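Local coordinates for RNA polymerase ECF-subfamily sigma factor (Streptomyces venezuelae, PDB 6DXO) that directs RNA polymerase to specific promoters as an ECF sigma factor in aerial mycelium formation, and is bound here by a partner chain in an anti-sigma complex, at the interface of chains A and B. Coordinates in Å, arbitrary orientation; residue numbers count along the deposited sequence, not the author numbering. Chains: chain A, RNA polymerase ECF-subfamily sigma factor; chain B, BldN.

The interface of chains A and B. Residues chain A 19, 23-24, 27, 41-42, 44-45, 97; chain B 58, 62-63, 66-67, 69-70.
In this sigma–anti-sigma complex, helix 60-78 of chain B and the loop before it lie against helices 12-31 and 37-53 of the region 2 part of an ECF sigma factor. A:Thr44 and A:Ser45 of the polymerase core-binding motif lose surface to chain B, with CB of A:Ser45 packed near the B:Gln66 amide, so chain B probably hinders access of core enzyme. B:Gln66 is placed between the two sigma helices, its chain extended beyond CG. Its amide plane is turned 74° from the ring of A:Tyr19, whose phenol OH donates to amide oxygen OE1 at 2.7 Å, in the carbonyl plane and on a lone pair. At the other end of the amide, NE2 gives a bent hydrogen bond of 2.8 Å to the backbone carbonyl O of A:Glu41, approaching from above that carbonyl's plane. Glutamine suits the place because one flat group both accepts and donates, and the two bonds should fix its rotation. A:Tyr19 has CG anti to the backbone N (chi1 178°), which carries its ring across to chain B; tyrosine offers a flat apolar ring for packing and a polar tip. Methyl CD1 of B:Leu70 packs against ring atom CD1, 3.4 Å away, while CB of A:Ser23 lies over one ring face near the rim. B:Leu58, branched and apolar, sets CG over the face of the A:Tyr27 ring, 3.8 Å from the centroid, in a CH-pi contact. Lysine's long aliphatic stem lets B:Lys63 run past the A:Tyr19 hydroxyl and bend at chi4 (-90°). Its probably positive amine NZ thereby reaches carboxylate OD1 of A:Asp24 at 3.0 Å, a salt bridge whose hydrogen bond is weak, and a short 2.5 Å hydrogen bond joins NZ to hydroxyl OG of A:Ser23.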
ATOM      1  N   TYR A  19      -0.511  -6.156   2.273  1.00 17.52           N
ATOM      2  CA  TYR A  19      -0.231  -4.765   1.917  1.00 19.46           C
ATOM      3  C   TYR A  19       1.078  -4.621   1.145  1.00 18.57           C
ATOM      4  O   TYR A  19       1.123  -3.984   0.092  1.00 15.34           O
ATOM      5  CB  TYR A  19      -0.254  -3.863   3.150  1.00 16.29           C
ATOM      6  CG  TYR A  19       0.078  -2.420   2.813  1.00 15.46           C
ATOM      7  CD1 TYR A  19      -0.912  -1.549   2.376  1.00 15.47           C
ATOM      8  CD2 TYR A  19       1.380  -1.952   2.905  1.00 16.90           C
ATOM      9  CE1 TYR A  19      -0.616  -0.223   2.043  1.00 15.98           C
ATOM     10  CE2 TYR A  19       1.692  -0.630   2.581  1.00 17.17           C
ATOM     11  CZ  TYR A  19       0.689   0.227   2.160  1.00 16.02           C
ATOM     12  OH  TYR A  19       0.999   1.527   1.834  1.00 18.50           O
ATOM     13  N   SER A  23       0.002  -3.241  -2.438  1.00 15.31           N
ATOM     14  CA  SER A  23      -0.265  -1.804  -2.275  1.00 19.43           C
ATOM     15  C   SER A  23       0.072  -0.980  -3.506  1.00 17.02           C
ATOM     16  O   SER A  23      -0.693  -0.074  -3.865  1.00 15.41           O
ATOM     17  CB  SER A  23       0.417  -1.220  -1.031  1.00 20.04           C
ATOM     18  OG  SER A  23       1.813  -1.374  -1.121  1.00 21.48           O
ATOM     19  N   ASP A  24       1.183  -1.289  -4.175  1.00 17.68           N
ATOM     20  CA  ASP A  24       1.599  -0.460  -5.321  1.00 20.54           C
ATOM     21  C   ASP A  24       0.629  -0.623  -6.490  1.00 18.59           C
ATOM     22  O   ASP A  24       0.341   0.325  -7.224  1.00 16.85           O
ATOM     23  CB  ASP A  24       3.018  -0.802  -5.775  1.00 21.55           C
ATOM     24  CG  ASP A  24       4.091  -0.274  -4.822  1.00 34.50           C
ATOM     25  OD1 ASP A  24       3.879   0.778  -4.173  1.00 40.33           O
ATOM     26  OD2 ASP A  24       5.164  -0.902  -4.743  1.00 40.44           O
ATOM     27  N   TYR A  27      -2.480   1.340  -5.631  1.00 12.24           N
ATOM     28  CA  TYR A  27      -2.146   2.768  -5.756  1.00 11.90           C
ATOM     29  C   TYR A  27      -2.124   3.201  -7.212  1.00 14.92           C
ATOM     30  O   TYR A  27      -2.674   4.254  -7.570  1.00 16.51           O
ATOM     31  CB  TYR A  27      -0.802   3.003  -5.093  1.00 13.04           C
ATOM     32  CG  TYR A  27      -0.246   4.399  -5.221  1.00 13.07           C
ATOM     33  CD1 TYR A  27      -0.766   5.445  -4.478  1.00 14.18           C
ATOM     34  CD2 TYR A  27       0.829   4.644  -6.057  1.00 15.14           C
ATOM     35  CE1 TYR A  27      -0.204   6.761  -4.583  1.00 16.19           C
ATOM     36  CE2 TYR A  27       1.395   5.915  -6.160  1.00 16.99           C
ATOM     37  CZ  TYR A  27       0.869   6.958  -5.430  1.00 16.22           C
ATOM     38  OH  TYR A  27       1.443   8.202  -5.555  1.00 21.82           O
ATOM     39  N   GLU A  41      -3.236   8.247  -2.213  1.00 17.85           N
ATOM     40  CA  GLU A  41      -2.687   7.578  -1.030  1.00 21.00           C
ATOM     41  C   GLU A  41      -3.797   7.247  -0.044  1.00 19.09           C
ATOM     42  O   GLU A  41      -3.852   6.132   0.489  1.00 19.93           O
ATOM     43  CB  GLU A  41      -1.620   8.452  -0.344  1.00 23.46           C
ATOM     44  CG  GLU A  41      -0.361   8.690  -1.184  1.00 20.03           C
ATOM     45  CD  GLU A  41       0.503   9.840  -0.663  1.00 29.05           C
ATOM     46  OE1 GLU A  41       0.088  10.522   0.292  1.00 30.57           O
ATOM     47  OE2 GLU A  41       1.601  10.049  -1.214  1.00 27.69           O
ATOM     48  N   ASP A  42      -4.685   8.211   0.204  1.00 17.95           N
ATOM     49  CA  ASP A  42      -5.780   8.024   1.156  1.00 21.66           C
ATOM     50  C   ASP A  42      -6.748   6.915   0.739  1.00 22.52           C
ATOM     51  O   ASP A  42      -7.155   6.090   1.564  1.00 22.90           O
ATOM     52  CB  ASP A  42      -6.553   9.328   1.381  1.00 31.96           C
ATOM     53  CG  ASP A  42      -5.774  10.339   2.211  1.00 47.44           C
ATOM     54  OD1 ASP A  42      -4.731   9.963   2.794  1.00 43.65           O
ATOM     55  OD2 ASP A  42      -6.216  11.508   2.287  1.00 51.74           O
ATOM     56  N   THR A  44      -5.978   4.473  -1.144  1.00 16.75           N
ATOM     57  CA  THR A  44      -5.259   3.199  -1.129  1.00 16.89           C
ATOM     58  C   THR A  44      -5.402   2.620   0.264  1.00 14.83           C
ATOM     59  O   THR A  44      -5.738   1.439   0.441  1.00 15.93           O
ATOM     60  CB  THR A  44      -3.759   3.396  -1.505  1.00 20.09           C
ATOM     61  OG1 THR A  44      -3.673   3.864  -2.856  1.00 18.59           O
ATOM     62  CG2 THR A  44      -3.005   2.071  -1.407  1.00 16.75           C
ATOM     63  N   SER A  45      -5.179   3.467   1.258  1.00 17.04           N
ATOM     64  CA  SER A  45      -5.356   3.081   2.654  1.00 21.43           C
ATOM     65  C   SER A  45      -6.780   2.614   2.897  1.00 22.68           C
ATOM     66  O   SER A  45      -7.001   1.547   3.459  1.00 19.06           O
ATOM     67  CB  SER A  45      -5.033   4.265   3.567  1.00 26.89           C
ATOM     68  OG  SER A  45      -5.415   3.998   4.901  1.00 45.28           O
ATOM     69  N   ARG A  97      -1.278  10.911  10.102  1.00 34.99           N
ATOM     70  CA  ARG A  97      -1.543  11.166   8.693  1.00 38.71           C
ATOM     71  C   ARG A  97      -1.974  12.613   8.438  1.00 41.37           C
ATOM     72  O   ARG A  97      -1.952  13.078   7.303  1.00 42.17           O
ATOM     73  CB  ARG A  97      -2.596  10.189   8.157  1.00 46.43           C
ATOM     74  CG  ARG A  97      -2.028   8.858   7.693  1.00 55.26           C
ATOM     75  CD  ARG A  97      -2.026   8.759   6.168  1.00 64.52           C
ATOM     76  NE  ARG A  97      -1.265   9.835   5.535  1.00 68.14           N
ATOM     77  CZ  ARG A  97      -1.226  10.052   4.223  1.00 67.09           C
ATOM     78  NH1 ARG A  97      -1.904   9.267   3.400  1.00 69.30           N
ATOM     79  NH2 ARG A  97      -0.509  11.053   3.731  1.00 61.55           N
TER
ATOM     80  N   LEU B  58       4.200   4.432  -4.500  1.00 27.12           N
ATOM     81  CA  LEU B  58       3.735   4.948  -3.219  1.00 26.10           C
ATOM     82  C   LEU B  58       4.945   5.407  -2.437  1.00 18.08           C
ATOM     83  O   LEU B  58       5.928   4.675  -2.357  1.00 18.66           O
ATOM     84  CB  LEU B  58       3.042   3.843  -2.423  1.00 23.33           C
ATOM     85  CG  LEU B  58       1.524   3.800  -2.284  1.00 31.16           C
ATOM     86  CD1 LEU B  58       1.102   2.537  -1.530  1.00 25.97           C
ATOM     87  CD2 LEU B  58       1.017   5.040  -1.589  1.00 26.68           C
ATOM     88  N   VAL B  62       4.955   7.062   3.459  1.00 19.00           N
ATOM     89  CA  VAL B  62       3.522   6.763   3.508  1.00 17.11           C
ATOM     90  C   VAL B  62       3.253   5.259   3.714  1.00 17.07           C
ATOM     91  O   VAL B  62       2.382   4.881   4.502  1.00 17.12           O
ATOM     92  CB  VAL B  62       2.823   7.266   2.243  1.00 20.70           C
ATOM     93  CG1 VAL B  62       1.365   6.849   2.227  1.00 23.12           C
ATOM     94  CG2 VAL B  62       2.963   8.787   2.168  1.00 24.16           C
ATOM     95  N   LYS B  63       3.980   4.408   2.998  1.00 12.50           N
ATOM     96  CA  LYS B  63       3.848   2.960   3.221  1.00 13.02           C
ATOM     97  C   LYS B  63       4.061   2.573   4.685  1.00 15.28           C
ATOM     98  O   LYS B  63       3.380   1.678   5.219  1.00 13.23           O
ATOM     99  CB  LYS B  63       4.826   2.180   2.346  1.00 13.59           C
ATOM    100  CG  LYS B  63       4.484   2.150   0.871  1.00 19.32           C
ATOM    101  CD  LYS B  63       5.370   1.109   0.189  1.00 27.40           C
ATOM    102  CE  LYS B  63       4.990   0.884  -1.263  1.00 43.47           C
ATOM    103  NZ  LYS B  63       3.977  -0.196  -1.382  1.00 52.98           N
ATOM    104  N   GLN B  66       0.814   3.570   6.601  1.00 15.54           N
ATOM    105  CA  GLN B  66      -0.357   2.777   6.192  1.00 15.00           C
ATOM    106  C   GLN B  66      -0.248   1.335   6.667  1.00 15.90           C
ATOM    107  O   GLN B  66      -1.220   0.759   7.144  1.00 19.28           O
ATOM    108  CB  GLN B  66      -0.551   2.808   4.683  1.00 18.77           C
ATOM    109  CG  GLN B  66      -0.841   4.216   4.165  1.00 19.49           C
ATOM    110  CD  GLN B  66      -1.320   4.252   2.715  1.00 18.53           C
ATOM    111  OE1 GLN B  66      -1.072   3.331   1.926  1.00 20.54           O
ATOM    112  NE2 GLN B  66      -1.986   5.342   2.353  1.00 23.71           N
ATOM    113  N   ARG B  67       0.923   0.739   6.488  1.00 16.54           N
ATOM    114  CA  ARG B  67       1.141  -0.643   6.921  1.00 14.22           C
ATOM    115  C   ARG B  67       0.907  -0.781   8.424  1.00 21.88           C
ATOM    116  O   ARG B  67       0.291  -1.749   8.881  1.00 18.37           O
ATOM    117  CB  ARG B  67       2.558  -1.117   6.545  1.00 19.33           C
ATOM    118  CG  ARG B  67       2.778  -2.647   6.704  1.00 17.33           C
ATOM    119  CD  ARG B  67       4.257  -3.020   6.575  1.00 17.15           C
ATOM    120  NE  ARG B  67       4.458  -4.425   6.231  1.00 17.87           N
ATOM    121  CZ  ARG B  67       4.498  -5.426   7.112  1.00 21.53           C
ATOM    122  NH1 ARG B  67       4.349  -5.180   8.404  1.00 21.24           N
ATOM    123  NH2 ARG B  67       4.660  -6.676   6.692  1.00 19.78           N
ATOM    124  N   GLN B  69      -0.911   1.210  10.311  1.00 19.28           N
ATOM    125  CA  GLN B  69      -2.351   1.369  10.525  1.00 19.11           C
ATOM    126  C   GLN B  69      -3.095   0.055  10.273  1.00 20.55           C
ATOM    127  O   GLN B  69      -4.033  -0.283  10.996  1.00 22.02           O
ATOM    128  CB  GLN B  69      -2.932   2.454   9.608  1.00 22.73           C
ATOM    129  CG  GLN B  69      -2.722   3.892  10.079  1.00 37.48           C
ATOM    130  CD  GLN B  69      -3.367   4.905   9.143  1.00 45.94           C
ATOM    131  OE1 GLN B  69      -4.260   5.658   9.539  1.00 52.20           O
ATOM    132  NE2 GLN B  69      -2.916   4.924   7.893  1.00 40.89           N
ATOM    133  N   LEU B  70      -2.692  -0.687   9.252  1.00 19.66           N
ATOM    134  CA  LEU B  70      -3.424  -1.916   8.924  1.00 17.14           C
ATOM    135  C   LEU B  70      -3.138  -3.046   9.916  1.00 21.25           C
ATOM    136  O   LEU B  70      -4.043  -3.804  10.317  1.00 23.44           O
ATOM    137  CB  LEU B  70      -3.077  -2.348   7.508  1.00 20.35           C
ATOM    138  CG  LEU B  70      -3.612  -1.347   6.492  1.00 18.07           C
ATOM    139  CD1 LEU B  70      -2.837  -1.396   5.197  1.00 26.91           C
ATOM    140  CD2 LEU B  70      -5.122  -1.676   6.247  1.00 21.02           C
TER